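Local structure of Blo t 1 allergen (Blomia tropicalis, 5JT8) at residues R124-R129 against I298-W303; E162-D167 against R203-N208. The protein is a mite allergen that probably acts as a papain-family cysteine protease, and is probably held inactive in its pro-form by an inhibitory propeptide. All blocks are in the same frame, centred on the assembly; numbering follows the deposited sequence.

Contact 1 (R124-R129 against I298-W303). With NO3 (nitrate ion), chain I.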
ATOM      1  N   ARG A 124      -2.123  -4.647  18.613  1.00 36.31           N
ATOM      2  CA  ARG A 124      -0.980  -3.770  18.489  1.00 45.97           C
ATOM      3  C   ARG A 124      -0.414  -4.069  17.128  1.00 39.46           C
ATOM      4  O   ARG A 124       0.256  -5.070  16.957  1.00 38.37           O
ATOM      5  CB  ARG A 124       0.054  -4.004  19.599  1.00 56.10           C
ATOM      6  CG  ARG A 124       0.268  -2.784  20.500  1.00 70.63           C
ATOM      7  CD  ARG A 124       1.482  -2.926  21.432  1.00 79.67           C
ATOM      8  NE  ARG A 124       1.747  -4.314  21.805  1.00 83.69           N
ATOM      9  CZ  ARG A 124       2.904  -4.938  21.591  1.00 86.70           C
ATOM     10  NH1 ARG A 124       3.912  -4.291  21.016  1.00 89.53           N
ATOM     11  NH2 ARG A 124       3.058  -6.209  21.958  1.00 82.47           N
ATOM     12  N   LEU A 125      -0.743  -3.239  16.144  1.00 35.42           N
ATOM     13  CA  LEU A 125      -0.229  -3.447  14.797  1.00 34.74           C
ATOM     14  C   LEU A 125       1.190  -2.947  14.765  1.00 33.69           C
ATOM     15  O   LEU A 125       1.601  -2.196  15.652  1.00 37.19           O
ATOM     16  CB  LEU A 125      -1.086  -2.731  13.763  1.00 29.44           C
ATOM     17  CG  LEU A 125      -2.500  -3.301  13.726  1.00 34.25           C
ATOM     18  CD1 LEU A 125      -3.308  -2.626  12.621  1.00 35.61           C
ATOM     19  CD2 LEU A 125      -2.445  -4.816  13.543  1.00 31.56           C
ATOM     20  N   THR A 126       1.952  -3.368  13.763  1.00 30.46           N
ATOM     21  CA  THR A 126       3.357  -2.987  13.722  1.00 37.01           C
ATOM     22  C   THR A 126       3.488  -1.563  13.201  1.00 36.33           C
ATOM     23  O   THR A 126       2.557  -1.008  12.607  1.00 30.30           O
ATOM     24  CB  THR A 126       4.191  -3.960  12.856  1.00 37.45           C
ATOM     25  OG1 THR A 126       3.702  -3.948  11.512  1.00 33.21           O
ATOM     26  CG2 THR A 126       4.105  -5.385  13.422  1.00 34.40           C
ATOM     27  N   ARG A 127       4.648  -0.971  13.439  1.00 33.88           N
ATOM     28  CA  ARG A 127       4.884   0.416  13.070  1.00 34.80           C
ATOM     29  C   ARG A 127       4.840   0.636  11.572  1.00 34.59           C
ATOM     30  O   ARG A 127       5.082  -0.278  10.788  1.00 33.98           O
ATOM     31  CB  ARG A 127       6.232   0.889  13.628  1.00 34.83           C
ATOM     32  CG  ARG A 127       6.267   0.971  15.147  1.00 42.31           C
ATOM     33  CD  ARG A 127       7.472   1.772  15.623  1.00 56.36           C
ATOM     34  NE  ARG A 127       7.115   2.767  16.640  1.00 68.85           N
ATOM     35  CZ  ARG A 127       6.492   3.919  16.384  1.00 70.87           C
ATOM     36  NH1 ARG A 127       6.132   4.232  15.140  1.00 67.93           N
ATOM     37  NH2 ARG A 127       6.216   4.756  17.375  1.00 71.15           N
ATOM     38  N   ILE A 128       4.538   1.869  11.188  1.00 38.67           N
ATOM     39  CA  ILE A 128       4.414   2.240   9.790  1.00 34.30           C
ATOM     40  C   ILE A 128       5.774   2.148   9.098  1.00 30.15           C
ATOM     41  O   ILE A 128       6.782   2.599   9.638  1.00 39.05           O
ATOM     42  CB  ILE A 128       3.816   3.664   9.665  1.00 33.68           C
ATOM     43  CG1 ILE A 128       2.308   3.629   9.977  1.00 29.11           C
ATOM     44  CG2 ILE A 128       4.083   4.265   8.299  1.00 29.84           C
ATOM     45  CD1 ILE A 128       1.467   2.996   8.888  1.00 30.16           C
ATOM     46  N   ARG A 129       5.798   1.547   7.909  1.00 30.56           N
ATOM     47  CA  ARG A 129       7.044   1.371   7.157  1.00 30.15           C
ATOM     48  C   ARG A 129       7.160   2.394   6.039  1.00 30.45           C
ATOM     49  O   ARG A 129       6.199   3.102   5.731  1.00 37.08           O
ATOM     50  CB  ARG A 129       7.127  -0.036   6.565  1.00 30.61           C
ATOM     51  CG  ARG A 129       6.661  -1.162   7.482  1.00 33.97           C
ATOM     52  CD  ARG A 129       7.442  -1.216   8.806  1.00 37.14           C
ATOM     53  NE  ARG A 129       7.178  -2.459   9.542  1.00 38.11           N
ATOM     54  CZ  ARG A 129       7.564  -2.690  10.797  1.00 39.83           C
ATOM     55  NH1 ARG A 129       8.231  -1.764  11.475  1.00 34.07           N
ATOM     56  NH2 ARG A 129       7.286  -3.852  11.373  1.00 43.30           N
ATOM     57  N   ILE A 298     -10.179   2.890   6.604  1.00 24.75           N
ATOM     58  CA  ILE A 298      -8.871   3.203   7.189  1.00 32.67           C
ATOM     59  C   ILE A 298      -7.764   2.479   6.424  1.00 28.83           C
ATOM     60  O   ILE A 298      -7.717   1.241   6.374  1.00 29.00           O
ATOM     61  CB  ILE A 298      -8.789   2.830   8.668  1.00 25.33           C
ATOM     62  CG1 ILE A 298     -10.008   3.377   9.431  1.00 28.43           C
ATOM     63  CG2 ILE A 298      -7.479   3.345   9.258  1.00 25.93           C
ATOM     64  CD1 ILE A 298     -10.148   2.836  10.858  1.00 26.53           C
ATOM     65  N   ILE A 299      -6.881   3.264   5.818  1.00 25.61           N
ATOM     66  CA  ILE A 299      -5.834   2.739   4.950  1.00 24.19           C
ATOM     67  C   ILE A 299      -4.464   2.813   5.594  1.00 27.05           C
ATOM     68  O   ILE A 299      -4.003   3.887   5.988  1.00 27.37           O
ATOM     69  CB  ILE A 299      -5.814   3.497   3.610  1.00 32.84           C
ATOM     70  CG1 ILE A 299      -7.032   3.090   2.777  1.00 33.87           C
ATOM     71  CG2 ILE A 299      -4.530   3.214   2.829  1.00 26.26           C
ATOM     72  CD1 ILE A 299      -7.105   3.786   1.434  1.00 42.25           C
ATOM     73  N   ARG A 300      -3.812   1.664   5.719  1.00 24.94           N
ATOM     74  CA  ARG A 300      -2.411   1.649   6.139  1.00 24.51           C
ATOM     75  C   ARG A 300      -1.498   1.711   4.924  1.00 26.95           C
ATOM     76  O   ARG A 300      -1.483   0.787   4.092  1.00 24.58           O
ATOM     77  CB  ARG A 300      -2.089   0.403   6.955  1.00 27.34           C
ATOM     78  CG  ARG A 300      -0.605   0.204   7.203  1.00 29.58           C
ATOM     79  CD  ARG A 300      -0.367  -1.073   7.971  1.00 27.88           C
ATOM     80  NE  ARG A 300       1.054  -1.405   8.065  1.00 30.65           N
ATOM     81  CZ  ARG A 300       1.792  -1.228   9.156  1.00 30.60           C
ATOM     82  NH1 ARG A 300       1.259  -0.709  10.258  1.00 31.10           N
ATOM     83  NH2 ARG A 300       3.068  -1.567   9.145  1.00 32.72           N
ATOM     84  N   ASN A 301      -0.738   2.798   4.830  1.00 25.52           N
ATOM     85  CA  ASN A 301       0.122   3.046   3.677  1.00 28.43           C
ATOM     86  C   ASN A 301       1.579   2.761   4.061  1.00 31.55           C
ATOM     87  O   ASN A 301       1.880   2.571   5.238  1.00 27.74           O
ATOM     88  CB  ASN A 301      -0.063   4.488   3.190  1.00 26.64           C
ATOM     89  CG  ASN A 301       0.400   4.705   1.753  1.00 29.76           C
ATOM     90  OD1 ASN A 301       1.031   3.843   1.147  1.00 29.92           O
ATOM     91  ND2 ASN A 301       0.091   5.876   1.210  1.00 33.16           N
ATOM     92  N   SER A 302       2.468   2.718   3.072  1.00 32.92           N
ATOM     93  CA  SER A 302       3.882   2.430   3.303  1.00 28.74           C
ATOM     94  C   SER A 302       4.779   3.585   2.847  1.00 37.39           C
ATOM     95  O   SER A 302       5.814   3.374   2.202  1.00 29.42           O
ATOM     96  CB  SER A 302       4.281   1.138   2.585  1.00 27.20           C
ATOM     97  OG  SER A 302       3.948   1.194   1.199  1.00 34.64           O
ATOM     98  N   TRP A 303       4.377   4.808   3.190  1.00 35.56           N
ATOM     99  CA  TRP A 303       5.114   6.002   2.775  1.00 34.32           C
ATOM    100  C   TRP A 303       5.611   6.821   3.969  1.00 31.40           C
ATOM    101  O   TRP A 303       5.778   8.036   3.868  1.00 35.44           O
ATOM    102  CB  TRP A 303       4.243   6.884   1.879  1.00 30.39           C
ATOM    103  CG  TRP A 303       3.898   6.272   0.533  1.00 30.04           C
ATOM    104  CD1 TRP A 303       4.481   5.191  -0.052  1.00 29.57           C
ATOM    105  CD2 TRP A 303       2.900   6.737  -0.384  1.00 31.97           C
ATOM    106  NE1 TRP A 303       3.913   4.952  -1.275  1.00 29.22           N
ATOM    107  CE2 TRP A 303       2.930   5.880  -1.500  1.00 29.22           C
ATOM    108  CE3 TRP A 303       1.975   7.789  -0.363  1.00 34.61           C
ATOM    109  CZ2 TRP A 303       2.075   6.042  -2.596  1.00 32.55           C
ATOM    110  CZ3 TRP A 303       1.117   7.948  -1.452  1.00 31.08           C
ATOM    111  CH2 TRP A 303       1.177   7.079  -2.552  1.00 34.88           C
TER
HETATM  112  N   NO3 I 406       7.513  -3.553  14.576  1.00 79.36           N
HETATM  113  O1  NO3 I 406       6.699  -2.801  15.189  1.00 70.31           O
HETATM  114  O2  NO3 I 406       7.402  -4.814  14.659  1.00 79.04           O
HETATM  115  O3  NO3 I 406       8.446  -3.047  13.882  1.00 86.10           O
HETATM  116  O   HOH W   1       3.415   0.643   6.650  1.00 27.23           O
HETATM  117  O   HOH W   2       4.468  -3.846   8.234  1.00 36.45           O
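Arg300, at the end of strand 294-300, reaches into the loop 124-129 and donates to two successive backbone carbonyls. Arg300 NH1 bonds Thr126 O at 2.7 Å, close to the guanidinium plane; Arg300 NH2 reaches Arg127 O at 2.9 Å from above the carbonyl plane, a more bent bond of 144°. With CG anti to the backbone N (chi1 169°) and the chain extended to NE, the long side chain spans the gap; Tyr312 OH also pairs with NH1.

Apolar contact comes from Ile128, whose CD1 lies over one guanidinium face, toward its rim, and 3.9 Å from Arg300 CG.

Water 1 links the backbones, accepting from Arg129 N and donating to Asn301 O at 2.8 Å each. Asn301 OD1 accepts from Ser302 N and pairs with His281, consistent with the Asn-His pair of papain-family active sites.

Arg129 NE and Arg300 NH2, like charges 4.2 Å apart, both give weak bonds to water 2. A nitrate ion, probably from the crystallisation liquor, accepts from Arg129 NH1, Arg127 N and, weakly, Arg129 NH2. Glu147, salt-bridged to Arg129, and the carbonyl oxygens probably offset the crowded cations; nitrate merely adds to this in the crystal.

Contact 2 (E162-D167 against R203-N208); sequences EQELVD and RNYPYN. Unlike the reference sequence in segment 203-208: Arg203 (reference Glu).
Tyr205 lays one face of its ring against helix 162-168, with Glu164 CA 3.8 Å above the ring plane and over its centre. The flat ring suits this close fit against backbone. Glu164 CB makes an off-centre CH-pi contact with the same ring, 4.1 Å from the Tyr205 centroid, and Gln163 CG touches Tyr205 CE1 at 3.4 Å. Tyr205 has CG anti to its backbone N (chi1 -163°), which turns the phenol across the helix toward Asp167.

Hydrogen bonds join the polar ends. Tyr205 OH donates to the anti lone pair of Asp167 OD2 at 2.5 Å, at the edge of the ring, while Asp167 OD1 accepts from Gln212 N. Both segments belong to the papain-family protease fold, in its largely helical half, where the loop 203-208 wraps round one side of this short helix.

Gln163 uses both ends of its amide, and the bend at chi2 (66°) brings that amide between its partners: Gln163 OE1 accepts from Asn208 N at 2.8 Å in an almost straight bond of 173°, and NE2 binds Arg210 O, with weak bonds to the Asp167 carboxylate. Gln163 OE1 also lies 3.4 Å from Tyr207 CD1.

Water 3 accepts from Gln163 N and donates to Tyr205 O. The chain of Glu164, extended beyond CG, carries its carboxylate to a salt bridge with Arg222 and a hydrogen bond with Tyr193.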
ATOM      1  N   GLU A 162      10.678  -7.217   3.714  1.00 35.89           N
ATOM      2  CA  GLU A 162      10.177  -6.872   2.390  1.00 30.58           C
ATOM      3  C   GLU A 162      11.228  -7.122   1.310  1.00 31.91           C
ATOM      4  O   GLU A 162      10.895  -7.478   0.180  1.00 31.64           O
ATOM      5  CB  GLU A 162       9.724  -5.411   2.326  1.00 30.23           C
ATOM      6  CG  GLU A 162       8.370  -5.143   2.967  1.00 28.80           C
ATOM      7  CD  GLU A 162       8.451  -5.013   4.484  1.00 32.67           C
ATOM      8  OE1 GLU A 162       9.577  -5.048   5.038  1.00 34.19           O
ATOM      9  OE2 GLU A 162       7.382  -4.864   5.124  1.00 35.56           O
ATOM     10  N   GLN A 163      12.496  -6.931   1.659  1.00 33.48           N
ATOM     11  CA  GLN A 163      13.577  -7.046   0.684  1.00 35.03           C
ATOM     12  C   GLN A 163      13.665  -8.488   0.165  1.00 35.27           C
ATOM     13  O   GLN A 163      13.950  -8.718  -1.015  1.00 35.94           O
ATOM     14  CB  GLN A 163      14.914  -6.602   1.294  1.00 36.82           C
ATOM     15  CG  GLN A 163      16.086  -6.485   0.309  1.00 42.70           C
ATOM     16  CD  GLN A 163      15.897  -5.382  -0.713  1.00 44.39           C
ATOM     17  OE1 GLN A 163      15.668  -4.222  -0.359  1.00 38.27           O
ATOM     18  NE2 GLN A 163      15.986  -5.741  -1.994  1.00 39.09           N
ATOM     19  N   GLU A 164      13.408  -9.458   1.038  1.00 35.64           N
ATOM     20  CA  GLU A 164      13.449 -10.852   0.624  1.00 38.35           C
ATOM     21  C   GLU A 164      12.340 -11.112  -0.398  1.00 37.57           C
ATOM     22  O   GLU A 164      12.514 -11.905  -1.319  1.00 35.96           O
ATOM     23  CB  GLU A 164      13.302 -11.816   1.808  1.00 37.26           C
ATOM     24  CG  GLU A 164      13.395 -13.287   1.361  1.00 40.74           C
ATOM     25  CD  GLU A 164      13.268 -14.299   2.474  1.00 42.16           C
ATOM     26  OE1 GLU A 164      12.963 -13.909   3.626  1.00 37.69           O
ATOM     27  OE2 GLU A 164      13.455 -15.504   2.187  1.00 35.81           O
ATOM     28  N   LEU A 165      11.197 -10.454  -0.226  1.00 32.97           N
ATOM     29  CA  LEU A 165      10.120 -10.557  -1.202  1.00 31.05           C
ATOM     30  C   LEU A 165      10.558  -9.947  -2.538  1.00 34.46           C
ATOM     31  O   LEU A 165      10.366 -10.542  -3.607  1.00 36.85           O
ATOM     32  CB  LEU A 165       8.853  -9.867  -0.698  1.00 30.84           C
ATOM     33  CG  LEU A 165       8.038 -10.612   0.358  1.00 28.85           C
ATOM     34  CD1 LEU A 165       6.892  -9.752   0.863  1.00 26.97           C
ATOM     35  CD2 LEU A 165       7.527 -11.975  -0.181  1.00 32.93           C
ATOM     36  N   VAL A 166      11.163  -8.770  -2.463  1.00 34.70           N
ATOM     37  CA  VAL A 166      11.580  -8.035  -3.648  1.00 33.58           C
ATOM     38  C   VAL A 166      12.534  -8.860  -4.502  1.00 40.84           C
ATOM     39  O   VAL A 166      12.418  -8.896  -5.731  1.00 41.34           O
ATOM     40  CB  VAL A 166      12.229  -6.703  -3.254  1.00 34.28           C
ATOM     41  CG1 VAL A 166      12.981  -6.084  -4.428  1.00 39.22           C
ATOM     42  CG2 VAL A 166      11.168  -5.743  -2.708  1.00 32.80           C
ATOM     43  N   ASP A 167      13.444  -9.570  -3.847  1.00 36.26           N
ATOM     44  CA  ASP A 167      14.477 -10.280  -4.574  1.00 38.16           C
ATOM     45  C   ASP A 167      14.110 -11.696  -4.951  1.00 38.03           C
ATOM     46  O   ASP A 167      14.510 -12.179  -6.002  1.00 39.28           O
ATOM     47  CB  ASP A 167      15.750 -10.292  -3.754  1.00 39.72           C
ATOM     48  CG  ASP A 167      16.263  -8.903  -3.499  1.00 44.58           C
ATOM     49  OD1 ASP A 167      15.869  -7.983  -4.247  1.00 48.35           O
ATOM     50  OD2 ASP A 167      17.046  -8.734  -2.551  1.00 44.78           O
ATOM     51  N   ARG A 203      15.854  -7.990  10.331  1.00 51.33           N
ATOM     52  CA  ARG A 203      17.237  -8.057  10.821  1.00 54.79           C
ATOM     53  C   ARG A 203      18.151  -8.888   9.933  1.00 51.92           C
ATOM     54  O   ARG A 203      19.333  -8.593   9.787  1.00 49.38           O
ATOM     55  CB  ARG A 203      17.309  -8.671  12.223  1.00 62.49           C
ATOM     56  CG  ARG A 203      16.666  -7.919  13.369  1.00 70.94           C
ATOM     57  CD  ARG A 203      16.382  -8.911  14.500  1.00 75.30           C
ATOM     58  NE  ARG A 203      17.498  -9.853  14.650  1.00 75.98           N
ATOM     59  CZ  ARG A 203      17.374 -11.161  14.865  1.00 68.25           C
ATOM     60  NH1 ARG A 203      16.172 -11.715  14.972  1.00 54.53           N
ATOM     61  NH2 ARG A 203      18.464 -11.916  14.978  1.00 75.90           N
ATOM     62  N   ASN A 204      17.603  -9.964   9.391  1.00 53.19           N
ATOM     63  CA  ASN A 204      18.406 -10.951   8.698  1.00 45.83           C
ATOM     64  C   ASN A 204      18.465 -10.709   7.191  1.00 42.79           C
ATOM     65  O   ASN A 204      19.322 -11.255   6.508  1.00 45.20           O
ATOM     66  CB  ASN A 204      17.863 -12.345   8.995  1.00 44.28           C
ATOM     67  CG  ASN A 204      18.152 -12.786  10.417  1.00 46.63           C
ATOM     68  OD1 ASN A 204      17.241 -13.086  11.184  1.00 50.12           O
ATOM     69  ND2 ASN A 204      19.425 -12.819  10.775  1.00 49.73           N
ATOM     70  N   TYR A 205      17.561  -9.885   6.673  1.00 41.11           N
ATOM     71  CA  TYR A 205      17.567  -9.566   5.249  1.00 43.63           C
ATOM     72  C   TYR A 205      17.040  -8.136   5.144  1.00 39.95           C
ATOM     73  O   TYR A 205      15.860  -7.933   4.847  1.00 38.50           O
ATOM     74  CB  TYR A 205      16.675 -10.554   4.451  1.00 39.58           C
ATOM     75  CG  TYR A 205      16.900 -10.610   2.939  1.00 43.62           C
ATOM     76  CD1 TYR A 205      17.277  -9.476   2.237  1.00 40.46           C
ATOM     77  CD2 TYR A 205      16.890 -11.829   2.249  1.00 40.22           C
ATOM     78  CE1 TYR A 205      17.528  -9.515   0.879  1.00 46.00           C
ATOM     79  CE2 TYR A 205      17.130 -11.884   0.864  1.00 40.81           C
ATOM     80  CZ  TYR A 205      17.459 -10.725   0.187  1.00 47.69           C
ATOM     81  OH  TYR A 205      17.715 -10.756  -1.177  1.00 51.87           O
ATOM     82  N   PRO A 206      17.900  -7.141   5.405  1.00 41.28           N
ATOM     83  CA  PRO A 206      17.476  -5.734   5.538  1.00 40.62           C
ATOM     84  C   PRO A 206      17.055  -5.044   4.232  1.00 43.52           C
ATOM     85  O   PRO A 206      17.511  -5.411   3.147  1.00 43.92           O
ATOM     86  CB  PRO A 206      18.725  -5.038   6.110  1.00 42.67           C
ATOM     87  CG  PRO A 206      19.647  -6.147   6.541  1.00 52.35           C
ATOM     88  CD  PRO A 206      19.337  -7.314   5.679  1.00 43.65           C
ATOM     89  N   TYR A 207      16.226  -4.014   4.355  1.00 38.75           N
ATOM     90  CA  TYR A 207      15.660  -3.318   3.200  1.00 38.05           C
ATOM     91  C   TYR A 207      16.613  -2.275   2.604  1.00 39.50           C
ATOM     92  O   TYR A 207      17.156  -1.426   3.327  1.00 40.42           O
ATOM     93  CB  TYR A 207      14.331  -2.661   3.596  1.00 36.27           C
ATOM     94  CG  TYR A 207      13.566  -2.057   2.440  1.00 35.39           C
ATOM     95  CD1 TYR A 207      13.136  -2.845   1.369  1.00 37.39           C
ATOM     96  CD2 TYR A 207      13.259  -0.704   2.417  1.00 37.93           C
ATOM     97  CE1 TYR A 207      12.433  -2.295   0.307  1.00 34.11           C
ATOM     98  CE2 TYR A 207      12.558  -0.146   1.358  1.00 36.88           C
ATOM     99  CZ  TYR A 207      12.156  -0.945   0.303  1.00 39.61           C
ATOM    100  OH  TYR A 207      11.464  -0.386  -0.749  1.00 41.56           O
ATOM    101  N   ASN A 208      16.812  -2.325   1.286  1.00 39.88           N
ATOM    102  CA  ASN A 208      17.717  -1.371   0.625  1.00 42.80           C
ATOM    103  C   ASN A 208      17.032  -0.592  -0.500  1.00 40.75           C
ATOM    104  O   ASN A 208      17.690   0.117  -1.263  1.00 42.02           O
ATOM    105  CB  ASN A 208      18.947  -2.093   0.064  1.00 43.34           C
ATOM    106  CG  ASN A 208      19.890  -2.572   1.143  1.00 50.12           C
ATOM    107  OD1 ASN A 208      20.374  -1.781   1.941  1.00 45.44           O
ATOM    108  ND2 ASN A 208      20.158  -3.871   1.173  1.00 51.66           N
TER
HETATM  109  O   HOH W   3      13.687  -6.215   4.054  1.00 37.25           O

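From the N terminus, the chain passes the propeptide and helix 119-122 before reaching 124-129, then runs through helix 139-154 into 162-167. Contact 2 closes the inner loop when 203-208 returns after helix 187-196, with 35 residues between. Only much later, after strand 281-291, does 298-303 close contact 1 over 168 residues, so contact 2 is nested within it. Contact 1 ties the loop preceding helix 139-154 to the sheet; contact 2 ties two parts of the helical half together. Their centres are about 18 Å apart and their nearest atoms about 4 Å, with no contact between them, but Gln131 bridges the two, its OE1 pairing with Ser302 OG and its O with Tyr207 OH.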